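Local coordinates for oxalate biosynthetic component 1 (Burkholderia thailandensis, PDB 5IKY), which makes oxalate under quorum-sensing control as a bifunctional enzyme, pairing a serine hydrolase activity of the alpha/beta-hydrolase type with an additional lyase activity, at residues L268-S273 and R696-Y701; A304-D309 and M527-V532; S702-L707 and N996-L1001. All blocks are in the same frame, centred on the assembly; numbering follows the deposited sequence.

In the fold
The three contacts trace a path through the chain, from the beta-keto acid cleavage enzyme region, probably the lyase part, to the alpha/beta-hydrolase one. Contact 2, partly buried, joins the loop before strand 310-313 to the start of helix 530-541, chiefly by a leucine over a guanidinium and against a proline, with one long and uncertain salt bridge. Contact 1, a surface contact by exposure though close to the middle of the chain, sets the end of helix 257-270 against a cap-domain turn through backbone carbonyls. Contact 3 is buried and apolar. Contacts 1 and 3 use antiparallel strands 696-697 and 704-705; the R529–P272 carbonyl hydrogen bond and the R696–D531 salt bridge tie contacts 1 and 2.

Contact 1. Residues L268-S273 and R696-Y701; sequences LDLEPS and RYNSDY
L270 meets the turn at S699 and D700 with one methyl, CD2, which lies 3.2 Å from S699 OG and equally close to D700 OD1. That carboxylate oxygen has its polar partner in S702 OG. The backbone of L270 is gripped as well: N698 ND2 donates to L270 O at 3.2 Å, an almost straight bond (168°) in the plane of both amide and carbonyl, on a lone pair of the oxygen. With CG set between backbone N and carbonyl carbon (chi1 59°), the same amide has its OD1 on the N-H groups of S702 and N703. This is a helix C-terminus received by a type I beta turn: helix 257-270 of the TIM-barrel-like region ends here, and the turn N698-Y701 supplies one backbone and one side-chain N-H to carbonyls of the helix's last turn. The backbone donor is S699 N, reaching D269 O at 3.1 Å from above the carbonyl plane. S699 OG also rests 3.4 Å from D269 CB. Beyond the helix end, P272 CG sits 3.7 Å from R696 NH2, an oblique approach to a guanidinium whose NH1 is in a salt bridge with D531.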
ATOM      1  N   LEU A 268      -3.447 -11.987  -0.124  1.00 45.82           N
ATOM      2  CA  LEU A 268      -4.509 -11.752   0.852  1.00 48.83           C
ATOM      3  C   LEU A 268      -3.952 -11.158   2.147  1.00 51.04           C
ATOM      4  O   LEU A 268      -4.619 -10.367   2.813  1.00 58.89           O
ATOM      5  CB  LEU A 268      -5.260 -13.049   1.155  1.00 48.00           C
ATOM      6  CG  LEU A 268      -6.159 -13.633   0.064  1.00 53.10           C
ATOM      7  CD1 LEU A 268      -6.676 -14.987   0.502  1.00 45.86           C
ATOM      8  CD2 LEU A 268      -7.314 -12.700  -0.260  1.00 36.03           C
ATOM      9  N   ASP A 269      -2.727 -11.547   2.497  1.00 47.96           N
ATOM     10  CA  ASP A 269      -2.060 -11.041   3.696  1.00 47.35           C
ATOM     11  C   ASP A 269      -1.481  -9.643   3.499  1.00 49.57           C
ATOM     12  O   ASP A 269      -1.654  -8.763   4.344  1.00 48.43           O
ATOM     13  CB  ASP A 269      -0.940 -11.989   4.130  1.00 55.43           C
ATOM     14  CG  ASP A 269      -1.414 -13.060   5.093  1.00 65.26           C
ATOM     15  OD1 ASP A 269      -2.366 -12.799   5.857  1.00 77.70           O
ATOM     16  OD2 ASP A 269      -0.819 -14.159   5.098  1.00 73.94           O
ATOM     17  N   LEU A 270      -0.785  -9.447   2.384  1.00 44.93           N
ATOM     18  CA  LEU A 270      -0.067  -8.202   2.127  1.00 52.51           C
ATOM     19  C   LEU A 270      -0.941  -7.144   1.454  1.00 64.48           C
ATOM     20  O   LEU A 270      -0.708  -5.945   1.616  1.00 61.68           O
ATOM     21  CB  LEU A 270       1.165  -8.481   1.263  1.00 46.32           C
ATOM     22  CG  LEU A 270       2.272  -9.332   1.891  1.00 52.89           C
ATOM     23  CD1 LEU A 270       3.349  -9.653   0.868  1.00 39.33           C
ATOM     24  CD2 LEU A 270       2.876  -8.610   3.076  1.00 39.99           C
ATOM     25  N   GLU A 271      -1.934  -7.591   0.692  1.00 48.31           N
ATOM     26  CA  GLU A 271      -2.811  -6.682  -0.044  1.00 45.12           C
ATOM     27  C   GLU A 271      -4.282  -7.081   0.103  1.00 43.15           C
ATOM     28  O   GLU A 271      -4.909  -7.495  -0.869  1.00 48.41           O
ATOM     29  CB  GLU A 271      -2.424  -6.656  -1.525  1.00 40.34           C
ATOM     30  CG  GLU A 271      -0.951  -6.359  -1.794  1.00 47.85           C
ATOM     31  CD  GLU A 271      -0.601  -4.892  -1.608  1.00 56.56           C
ATOM     32  OE1 GLU A 271      -1.525  -4.052  -1.574  1.00 69.41           O
ATOM     33  OE2 GLU A 271       0.602  -4.580  -1.495  1.00 66.77           O
ATOM     34  N   PRO A 272      -4.837  -6.938   1.319  1.00 56.74           N
ATOM     35  CA  PRO A 272      -6.168  -7.453   1.674  1.00 40.36           C
ATOM     36  C   PRO A 272      -7.320  -6.896   0.834  1.00 39.27           C
ATOM     37  O   PRO A 272      -8.311  -7.598   0.625  1.00 47.72           O
ATOM     38  CB  PRO A 272      -6.335  -7.022   3.139  1.00 44.33           C
ATOM     39  CG  PRO A 272      -4.957  -6.750   3.629  1.00 53.98           C
ATOM     40  CD  PRO A 272      -4.207  -6.229   2.447  1.00 37.91           C
ATOM     41  N   SER A 273      -7.200  -5.658   0.366  1.00 51.43           N
ATOM     42  CA  SER A 273      -8.297  -5.015  -0.353  1.00 42.38           C
ATOM     43  C   SER A 273      -8.198  -5.190  -1.866  1.00 46.51           C
ATOM     44  O   SER A 273      -9.171  -4.959  -2.586  1.00 49.59           O
ATOM     45  CB  SER A 273      -8.354  -3.526  -0.009  1.00 37.21           C
ATOM     46  OG  SER A 273      -8.625  -3.336   1.370  1.00 67.96           O
ATOM     47  N   ARG A 696      -6.530  -1.053   9.835  1.00 56.54           N
ATOM     48  CA  ARG A 696      -5.696  -2.208  10.142  1.00 47.53           C
ATOM     49  C   ARG A 696      -4.317  -2.099   9.494  1.00 61.16           C
ATOM     50  O   ARG A 696      -4.135  -1.371   8.518  1.00 67.86           O
ATOM     51  CB  ARG A 696      -6.376  -3.489   9.653  1.00 57.48           C
ATOM     52  CG  ARG A 696      -7.071  -4.321  10.702  1.00 74.23           C
ATOM     53  CD  ARG A 696      -7.695  -5.544  10.042  1.00 89.13           C
ATOM     54  NE  ARG A 696      -6.753  -6.210   9.143  1.00 99.33           N
ATOM     55  CZ  ARG A 696      -7.039  -6.596   7.902  1.00 85.41           C
ATOM     56  NH1 ARG A 696      -8.249  -6.389   7.399  1.00 82.88           N
ATOM     57  NH2 ARG A 696      -6.115  -7.193   7.162  1.00 72.56           N
ATOM     58  N   TYR A 697      -3.349  -2.831  10.037  1.00 55.96           N
ATOM     59  CA  TYR A 697      -2.092  -3.063   9.338  1.00 54.91           C
ATOM     60  C   TYR A 697      -2.250  -4.282   8.443  1.00 55.78           C
ATOM     61  O   TYR A 697      -3.064  -5.161   8.725  1.00 53.30           O
ATOM     62  CB  TYR A 697      -0.934  -3.298  10.312  1.00 42.98           C
ATOM     63  CG  TYR A 697      -0.386  -2.059  10.977  1.00 53.53           C
ATOM     64  CD1 TYR A 697       0.286  -1.090  10.243  1.00 59.93           C
ATOM     65  CD2 TYR A 697      -0.513  -1.873  12.347  1.00 51.35           C
ATOM     66  CE1 TYR A 697       0.797   0.042  10.855  1.00 56.76           C
ATOM     67  CE2 TYR A 697      -0.007  -0.749  12.966  1.00 56.51           C
ATOM     68  CZ  TYR A 697       0.646   0.205  12.218  1.00 55.94           C
ATOM     69  OH  TYR A 697       1.149   1.325  12.840  1.00 71.86           O
ATOM     70  N   ASN A 698      -1.470  -4.344   7.370  1.00 47.84           N
ATOM     71  CA  ASN A 698      -1.347  -5.586   6.626  1.00 57.86           C
ATOM     72  C   ASN A 698      -0.376  -6.499   7.376  1.00 57.66           C
ATOM     73  O   ASN A 698       0.170  -6.106   8.407  1.00 67.00           O
ATOM     74  CB  ASN A 698      -0.891  -5.332   5.187  1.00 48.82           C
ATOM     75  CG  ASN A 698       0.439  -4.612   5.110  1.00 61.55           C
ATOM     76  OD1 ASN A 698       0.917  -4.051   6.096  1.00 67.20           O
ATOM     77  ND2 ASN A 698       1.036  -4.612   3.925  1.00 48.30           N
ATOM     78  N   SER A 699      -0.163  -7.705   6.862  1.00 52.35           N
ATOM     79  CA  SER A 699       0.524  -8.754   7.614  1.00 53.35           C
ATOM     80  C   SER A 699       1.930  -8.393   8.110  1.00 60.28           C
ATOM     81  O   SER A 699       2.332  -8.830   9.187  1.00 73.14           O
ATOM     82  CB  SER A 699       0.595 -10.027   6.767  1.00 54.14           C
ATOM     83  OG  SER A 699       1.187  -9.772   5.506  1.00 65.93           O
ATOM     84  N   ASP A 700       2.671  -7.597   7.346  1.00 53.18           N
ATOM     85  CA  ASP A 700       4.046  -7.274   7.730  1.00 54.68           C
ATOM     86  C   ASP A 700       4.272  -5.778   7.965  1.00 59.97           C
ATOM     87  O   ASP A 700       5.405  -5.294   7.891  1.00 67.14           O
ATOM     88  CB  ASP A 700       5.023  -7.791   6.671  1.00 48.14           C
ATOM     89  CG  ASP A 700       4.963  -7.001   5.384  1.00 61.08           C
ATOM     90  OD1 ASP A 700       3.929  -6.348   5.128  1.00 67.07           O
ATOM     91  OD2 ASP A 700       5.950  -7.030   4.620  1.00 75.19           O
ATOM     92  N   TYR A 701       3.188  -5.059   8.240  1.00 53.94           N
ATOM     93  CA  TYR A 701       3.237  -3.636   8.573  1.00 61.28           C
ATOM     94  C   TYR A 701       3.834  -2.795   7.445  1.00 63.40           C
ATOM     95  O   TYR A 701       4.600  -1.862   7.691  1.00 75.28           O
ATOM     96  CB  TYR A 701       4.023  -3.426   9.875  1.00 63.26           C
ATOM     97  CG  TYR A 701       3.441  -4.202  11.035  1.00 64.13           C
ATOM     98  CD1 TYR A 701       2.445  -3.652  11.830  1.00 70.27           C
ATOM     99  CD2 TYR A 701       3.872  -5.491  11.325  1.00 67.19           C
ATOM    100  CE1 TYR A 701       1.898  -4.358  12.882  1.00 50.73           C
ATOM    101  CE2 TYR A 701       3.331  -6.204  12.379  1.00 63.34           C
ATOM    102  CZ  TYR A 701       2.345  -5.632  13.153  1.00 58.90           C
ATOM    103  OH  TYR A 701       1.803  -6.334  14.205  1.00 80.59           O
TER

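Contact 2. Residues A304-D309 and M527-V532; sequences AQLAPD and MSRPDV
M527 opens the contact by laying its extended side chain toward D309, with SD 4.0 Å from D309 CB. R529 comes next, at the N-cap position of helix 530-541. Its chain bends at chi2 (-56°), and its guanidinium is roofed on one face by L306, whose CD1 stands 3.5 Å above the plane, offset toward the rim and 3.6 Å from NH1. The salt bridge from R529 NH1 to D309 OD1 is long, 3.8 Å, and rests on charge alone, the oxygen lying well out of the guanidinium plane; the place of OD1 is itself less sure. Clear bonds lie outside: R529 NE donates to the P272 carbonyl, and D309 OD2 accepts from L276 N. D309 OD1 also pairs with R522, with the same doubt about its place. P530, the first helical residue, then receives the other branch of the leucine, L306 CD2 being 3.7 Å from P530 CG. D309 leads straight into strand 310-313 of the parallel sheet, so the loop lies at the strands' N-terminal ends, the side of a TIM-barrel-like fold away from the usual active-site face.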
ATOM      1  N   ALA A 304      -8.317 -16.995   6.224  1.00 57.58           N
ATOM      2  CA  ALA A 304      -9.527 -16.191   6.097  1.00 51.89           C
ATOM      3  C   ALA A 304     -10.533 -16.851   5.159  1.00 61.80           C
ATOM      4  O   ALA A 304     -11.685 -16.420   5.075  1.00 61.50           O
ATOM      5  CB  ALA A 304      -9.185 -14.793   5.609  1.00 47.98           C
ATOM      6  N   GLN A 305     -10.086 -17.895   4.460  1.00 50.61           N
ATOM      7  CA  GLN A 305     -10.929 -18.656   3.539  1.00 60.30           C
ATOM      8  C   GLN A 305     -11.598 -17.767   2.493  1.00 48.75           C
ATOM      9  O   GLN A 305     -12.802 -17.858   2.264  1.00 60.74           O
ATOM     10  CB  GLN A 305     -11.986 -19.443   4.318  1.00 55.43           C
ATOM     11  CG  GLN A 305     -11.436 -20.659   5.050  1.00 77.66           C
ATOM     12  CD  GLN A 305     -11.029 -21.774   4.101  1.00 99.20           C
ATOM     13  OE1 GLN A 305      -9.879 -21.846   3.664  1.00 86.42           O
ATOM     14  NE2 GLN A 305     -11.975 -22.651   3.779  1.00103.48           N
ATOM     15  N   LEU A 306     -10.810 -16.904   1.862  1.00 52.42           N
ATOM     16  CA  LEU A 306     -11.333 -16.000   0.847  1.00 46.41           C
ATOM     17  C   LEU A 306     -11.058 -16.528  -0.554  1.00 58.39           C
ATOM     18  O   LEU A 306     -10.015 -17.131  -0.815  1.00 60.14           O
ATOM     19  CB  LEU A 306     -10.732 -14.603   1.013  1.00 49.56           C
ATOM     20  CG  LEU A 306     -11.035 -13.912   2.344  1.00 53.18           C
ATOM     21  CD1 LEU A 306     -10.403 -12.531   2.398  1.00 42.72           C
ATOM     22  CD2 LEU A 306     -12.534 -13.825   2.555  1.00 37.29           C
ATOM     23  N   ALA A 307     -12.009 -16.300  -1.449  1.00 60.63           N
ATOM     24  CA  ALA A 307     -11.895 -16.731  -2.834  1.00 57.41           C
ATOM     25  C   ALA A 307     -11.445 -15.567  -3.700  1.00 35.37           C
ATOM     26  O   ALA A 307     -11.520 -14.415  -3.272  1.00 61.53           O
ATOM     27  CB  ALA A 307     -13.226 -17.282  -3.326  1.00 43.44           C
ATOM     28  N   PRO A 308     -10.950 -15.858  -4.914  1.00 47.34           N
ATOM     29  CA  PRO A 308     -10.716 -14.746  -5.839  1.00 35.70           C
ATOM     30  C   PRO A 308     -12.036 -14.069  -6.163  1.00 37.62           C
ATOM     31  O   PRO A 308     -13.078 -14.720  -6.143  1.00 50.23           O
ATOM     32  CB  PRO A 308     -10.104 -15.420  -7.073  1.00 35.42           C
ATOM     33  CG  PRO A 308     -10.420 -16.879  -6.928  1.00 46.61           C
ATOM     34  CD  PRO A 308     -10.490 -17.145  -5.461  1.00 41.68           C
ATOM     35  N   ASP A 309     -11.997 -12.773  -6.438  1.00 42.10           N
ATOM     36  CA  ASP A 309     -13.218 -12.014  -6.633  1.00 35.19           C
ATOM     37  C   ASP A 309     -13.736 -12.153  -8.056  1.00 45.05           C
ATOM     38  O   ASP A 309     -14.941 -12.162  -8.293  1.00 43.36           O
ATOM     39  CB  ASP A 309     -12.979 -10.546  -6.295  1.00 45.21           C
ATOM     40  CG  ASP A 309     -12.367 -10.365  -4.921  1.00 58.24           C
ATOM     41  OD1 ASP A 309     -13.130 -10.362  -3.931  1.00 55.26           O
ATOM     42  OD2 ASP A 309     -11.124 -10.230  -4.833  1.00 54.02           O
ATOM     43  N   MET A 527     -18.396  -5.969  -3.672  1.00 42.09           N
ATOM     44  CA  MET A 527     -17.418  -6.995  -3.313  1.00 47.00           C
ATOM     45  C   MET A 527     -16.656  -6.650  -2.040  1.00 47.12           C
ATOM     46  O   MET A 527     -15.474  -6.973  -1.917  1.00 50.81           O
ATOM     47  CB  MET A 527     -16.407  -7.203  -4.442  1.00 42.48           C
ATOM     48  CG  MET A 527     -16.984  -7.689  -5.751  1.00 48.55           C
ATOM     49  SD  MET A 527     -15.704  -7.743  -7.018  1.00 70.99           S
ATOM     50  CE  MET A 527     -16.612  -8.468  -8.378  1.00 66.39           C
ATOM     51  N   SER A 528     -17.322  -5.990  -1.100  1.00 46.29           N
ATOM     52  CA  SER A 528     -16.665  -5.576   0.135  1.00 54.15           C
ATOM     53  C   SER A 528     -16.168  -6.788   0.919  1.00 46.99           C
ATOM     54  O   SER A 528     -16.795  -7.845   0.906  1.00 40.49           O
ATOM     55  CB  SER A 528     -17.614  -4.738   0.993  1.00 49.31           C
ATOM     56  OG  SER A 528     -18.771  -5.478   1.340  1.00 78.11           O
ATOM     57  N   ARG A 529     -15.028  -6.627   1.581  1.00 42.45           N
ATOM     58  CA  ARG A 529     -14.440  -7.690   2.390  1.00 36.59           C
ATOM     59  C   ARG A 529     -15.332  -8.021   3.585  1.00 50.94           C
ATOM     60  O   ARG A 529     -16.087  -7.167   4.049  1.00 42.94           O
ATOM     61  CB  ARG A 529     -13.043  -7.278   2.865  1.00 46.43           C
ATOM     62  CG  ARG A 529     -11.966  -7.362   1.796  1.00 41.80           C
ATOM     63  CD  ARG A 529     -11.907  -8.749   1.199  1.00 39.19           C
ATOM     64  NE  ARG A 529     -10.694  -8.966   0.417  1.00 42.36           N
ATOM     65  CZ  ARG A 529     -10.521  -9.989  -0.413  1.00 39.67           C
ATOM     66  NH1 ARG A 529     -11.493 -10.876  -0.582  1.00 38.50           N
ATOM     67  NH2 ARG A 529      -9.388 -10.116  -1.087  1.00 55.64           N
ATOM     68  N   PRO A 530     -15.255  -9.268   4.081  1.00 54.09           N
ATOM     69  CA  PRO A 530     -16.085  -9.711   5.210  1.00 43.80           C
ATOM     70  C   PRO A 530     -15.964  -8.840   6.464  1.00 51.43           C
ATOM     71  O   PRO A 530     -16.984  -8.551   7.092  1.00 60.03           O
ATOM     72  CB  PRO A 530     -15.567 -11.125   5.487  1.00 37.28           C
ATOM     73  CG  PRO A 530     -15.052 -11.592   4.168  1.00 43.79           C
ATOM     74  CD  PRO A 530     -14.466 -10.375   3.510  1.00 36.64           C
ATOM     75  N   ASP A 531     -14.752  -8.428   6.826  1.00 53.14           N
ATOM     76  CA  ASP A 531     -14.562  -7.643   8.043  1.00 52.65           C
ATOM     77  C   ASP A 531     -15.132  -6.231   7.884  1.00 49.36           C
ATOM     78  O   ASP A 531     -15.683  -5.669   8.831  1.00 47.79           O
ATOM     79  CB  ASP A 531     -13.077  -7.595   8.437  1.00 42.43           C
ATOM     80  CG  ASP A 531     -12.208  -6.898   7.402  1.00 68.06           C
ATOM     81  OD1 ASP A 531     -12.544  -6.949   6.201  1.00 65.57           O
ATOM     82  OD2 ASP A 531     -11.175  -6.308   7.794  1.00 58.36           O
ATOM     83  N   VAL A 532     -15.009  -5.668   6.686  1.00 46.31           N
ATOM     84  CA  VAL A 532     -15.626  -4.380   6.378  1.00 42.46           C
ATOM     85  C   VAL A 532     -17.146  -4.492   6.462  1.00 53.24           C
ATOM     86  O   VAL A 532     -17.824  -3.600   6.981  1.00 56.56           O
ATOM     87  CB  VAL A 532     -15.210  -3.871   4.975  1.00 49.97           C
ATOM     88  CG1 VAL A 532     -16.154  -2.780   4.483  1.00 39.37           C
ATOM     89  CG2 VAL A 532     -13.780  -3.360   5.004  1.00 38.23           C
TER

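Contact 3. Residues S702-L707 and N996-L1001; sequences SNVVNL and NDVRSL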
ATOM      1  N   SER A 702       3.463  -3.129   6.211  1.00 64.04           N
ATOM      2  CA  SER A 702       3.908  -2.392   5.031  1.00 52.33           C
ATOM      3  C   SER A 702       2.914  -1.306   4.646  1.00 53.50           C
ATOM      4  O   SER A 702       3.246  -0.381   3.906  1.00 64.58           O
ATOM      5  CB  SER A 702       4.100  -3.338   3.841  1.00 47.87           C
ATOM      6  OG  SER A 702       4.987  -4.393   4.152  1.00 87.41           O
ATOM      7  N   ASN A 703       1.689  -1.431   5.139  1.00 55.63           N
ATOM      8  CA  ASN A 703       0.606  -0.571   4.687  1.00 63.29           C
ATOM      9  C   ASN A 703      -0.549  -0.537   5.683  1.00 60.99           C
ATOM     10  O   ASN A 703      -0.625  -1.369   6.589  1.00 57.45           O
ATOM     11  CB  ASN A 703       0.111  -1.044   3.317  1.00 40.89           C
ATOM     12  CG  ASN A 703      -0.653   0.027   2.564  1.00 47.58           C
ATOM     13  OD1 ASN A 703      -0.453   1.223   2.781  1.00 63.87           O
ATOM     14  ND2 ASN A 703      -1.542  -0.400   1.673  1.00 59.47           N
ATOM     15  N   VAL A 704      -1.439   0.434   5.512  1.00 64.66           N
ATOM     16  CA  VAL A 704      -2.632   0.542   6.338  1.00 56.94           C
ATOM     17  C   VAL A 704      -3.873   0.326   5.479  1.00 60.89           C
ATOM     18  O   VAL A 704      -4.022   0.946   4.427  1.00 62.17           O
ATOM     19  CB  VAL A 704      -2.716   1.913   7.039  1.00 54.90           C
ATOM     20  CG1 VAL A 704      -3.878   1.938   8.016  1.00 61.78           C
ATOM     21  CG2 VAL A 704      -1.411   2.220   7.760  1.00 58.84           C
ATOM     22  N   VAL A 705      -4.759  -0.560   5.927  1.00 66.63           N
ATOM     23  CA  VAL A 705      -5.949  -0.906   5.156  1.00 57.08           C
ATOM     24  C   VAL A 705      -7.230  -0.523   5.893  1.00 61.61           C
ATOM     25  O   VAL A 705      -7.184  -0.101   7.047  1.00 63.85           O
ATOM     26  CB  VAL A 705      -5.981  -2.412   4.827  1.00 65.04           C
ATOM     27  CG1 VAL A 705      -4.642  -2.857   4.259  1.00 66.91           C
ATOM     28  CG2 VAL A 705      -6.321  -3.218   6.063  1.00 72.32           C
ATOM     29  N   ASN A 706      -8.364  -0.679   5.211  1.00 52.88           N
ATOM     30  CA  ASN A 706      -9.684  -0.328   5.743  1.00 44.25           C
ATOM     31  C   ASN A 706      -9.767   1.131   6.179  1.00 53.20           C
ATOM     32  O   ASN A 706     -10.271   1.443   7.259  1.00 59.81           O
ATOM     33  CB  ASN A 706     -10.061  -1.243   6.912  1.00 39.81           C
ATOM     34  CG  ASN A 706     -10.206  -2.693   6.493  1.00 49.79           C
ATOM     35  OD1 ASN A 706     -10.431  -2.992   5.319  1.00 52.92           O
ATOM     36  ND2 ASN A 706     -10.088  -3.606   7.456  1.00 39.82           N
ATOM     37  N   LEU A 707      -9.275   2.020   5.321  1.00 52.80           N
ATOM     38  CA  LEU A 707      -9.285   3.451   5.595  1.00 55.47           C
ATOM     39  C   LEU A 707     -10.618   4.088   5.223  1.00 56.93           C
ATOM     40  O   LEU A 707     -10.915   5.211   5.629  1.00 62.40           O
ATOM     41  CB  LEU A 707      -8.152   4.142   4.836  1.00 62.27           C
ATOM     42  CG  LEU A 707      -6.741   3.688   5.199  1.00 63.50           C
ATOM     43  CD1 LEU A 707      -5.716   4.344   4.289  1.00 72.45           C
ATOM     44  CD2 LEU A 707      -6.461   4.014   6.653  1.00 59.40           C
ATOM     45  N   ASN A 996       0.863   6.229   9.248  1.00 62.34           N
ATOM     46  CA  ASN A 996       0.926   4.912   9.869  1.00 55.54           C
ATOM     47  C   ASN A 996       0.515   4.950  11.335  1.00 68.01           C
ATOM     48  O   ASN A 996       0.582   3.938  12.034  1.00 67.55           O
ATOM     49  CB  ASN A 996       2.329   4.323   9.738  1.00 68.28           C
ATOM     50  CG  ASN A 996       3.401   5.276  10.212  1.00 75.94           C
ATOM     51  OD1 ASN A 996       3.324   6.480   9.973  1.00 72.74           O
ATOM     52  ND2 ASN A 996       4.408   4.742  10.894  1.00 83.76           N
ATOM     53  N   ASP A 997       0.097   6.121  11.804  1.00 64.67           N
ATOM     54  CA  ASP A 997      -0.459   6.234  13.144  1.00 68.04           C
ATOM     55  C   ASP A 997      -1.897   5.733  13.107  1.00 66.97           C
ATOM     56  O   ASP A 997      -2.839   6.523  13.031  1.00 64.30           O
ATOM     57  CB  ASP A 997      -0.392   7.675  13.653  1.00 71.53           C
ATOM     58  CG  ASP A 997      -0.656   7.782  15.141  1.00 65.44           C
ATOM     59  OD1 ASP A 997      -1.198   6.822  15.728  1.00 70.94           O
ATOM     60  OD2 ASP A 997      -0.331   8.837  15.727  1.00 70.74           O
ATOM     61  N   VAL A 998      -2.052   4.415  13.160  1.00 55.54           N
ATOM     62  CA  VAL A 998      -3.351   3.789  12.967  1.00 59.74           C
ATOM     63  C   VAL A 998      -4.335   4.128  14.088  1.00 66.07           C
ATOM     64  O   VAL A 998      -5.543   4.170  13.864  1.00 66.36           O
ATOM     65  CB  VAL A 998      -3.216   2.255  12.841  1.00 53.97           C
ATOM     66  CG1 VAL A 998      -2.428   1.900  11.594  1.00 55.48           C
ATOM     67  CG2 VAL A 998      -2.557   1.665  14.081  1.00 53.22           C
ATOM     68  N   ARG A 999      -3.822   4.385  15.287  1.00 69.20           N
ATOM     69  CA  ARG A 999      -4.696   4.725  16.405  1.00 77.30           C
ATOM     70  C   ARG A 999      -5.232   6.143  16.248  1.00 70.04           C
ATOM     71  O   ARG A 999      -6.391   6.411  16.576  1.00 68.08           O
ATOM     72  CB  ARG A 999      -3.974   4.575  17.742  1.00 73.95           C
ATOM     73  CG  ARG A 999      -4.935   4.419  18.913  1.00 89.50           C
ATOM     74  CD  ARG A 999      -4.229   4.433  20.260  1.00100.72           C
ATOM     75  NE  ARG A 999      -5.192   4.333  21.355  1.00109.42           N
ATOM     76  CZ  ARG A 999      -4.971   4.759  22.594  1.00111.24           C
ATOM     77  NH1 ARG A 999      -3.814   5.324  22.908  1.00110.40           N
ATOM     78  NH2 ARG A 999      -5.911   4.622  23.519  1.00119.49           N
ATOM     79  N   SER A1000      -4.393   7.044  15.740  1.00 53.29           N
ATOM     80  CA  SER A1000      -4.837   8.395  15.424  1.00 58.90           C
ATOM     81  C   SER A1000      -5.752   8.394  14.206  1.00 62.58           C
ATOM     82  O   SER A1000      -6.719   9.152  14.150  1.00 58.77           O
ATOM     83  CB  SER A1000      -3.647   9.318  15.180  1.00 66.68           C
ATOM     84  OG  SER A1000      -2.912   9.537  16.372  1.00 76.45           O
ATOM     85  N   LEU A1001      -5.439   7.544  13.232  1.00 67.12           N
ATOM     86  CA  LEU A1001      -6.268   7.420  12.039  1.00 69.68           C
ATOM     87  C   LEU A1001      -7.662   6.918  12.386  1.00 64.33           C
ATOM     88  O   LEU A1001      -8.660   7.476  11.935  1.00 60.69           O
ATOM     89  CB  LEU A1001      -5.619   6.485  11.020  1.00 66.91           C
ATOM     90  CG  LEU A1001      -4.885   7.161   9.863  1.00 74.67           C
ATOM     91  CD1 LEU A1001      -4.465   6.128   8.841  1.00 86.54           C
ATOM     92  CD2 LEU A1001      -5.758   8.219   9.219  1.00 57.67           C
TER
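V704 pushes its isopropyl group into a shallow hollow formed by N996, V998 and L1001. A chi1 of -173° places CG1 anti to the backbone N, and the two methyls straddle V998 CG1, CG1 turning also to L1001 and CG2 to N996. CG1 of V704 meets V998 CG1 at 3.9 Å and also lies 4.3 Å from L1001 CD1. V704 CG2 instead rests over the backbone, 4.1 Å from N996 CA, and lies 4.0 Å from V998 CG1, so that V998 CG1 touches both branches of V704. Further along the loop L707 supplies a second bump: its CD2 reaches L1001 CD1 at 3.6 Å, the two leucines crossing obliquely. L1001 CD1 is thus a knob met closely by L707 and more loosely by V704. The fit is mostly methyl against methyl, with the N996 backbone closing one end.

The receiving wall is N996 and the first turn of helix 998-1002, whose start is capped by D997. This residue accepts from S1000 N through OD1 at 3.2 Å, while S1000 OG donates to D997 OD2 at 2.8 Å; both donors stand above the carboxylate plane. H1069 and Y1074 hold the same carboxylate from outside, and the N996 side chain accepts from L1058 N.

Strand 704-705 pairs antiparallel with strand 696-697, whose Y697 also touches V998. Helix 998-1002 follows strand 988-992 of the mixed alpha/beta-hydrolase sheet, with F995 against L707 and Y1009 against L1001, so the cap-domain strand pair packs beside the hydrolase region.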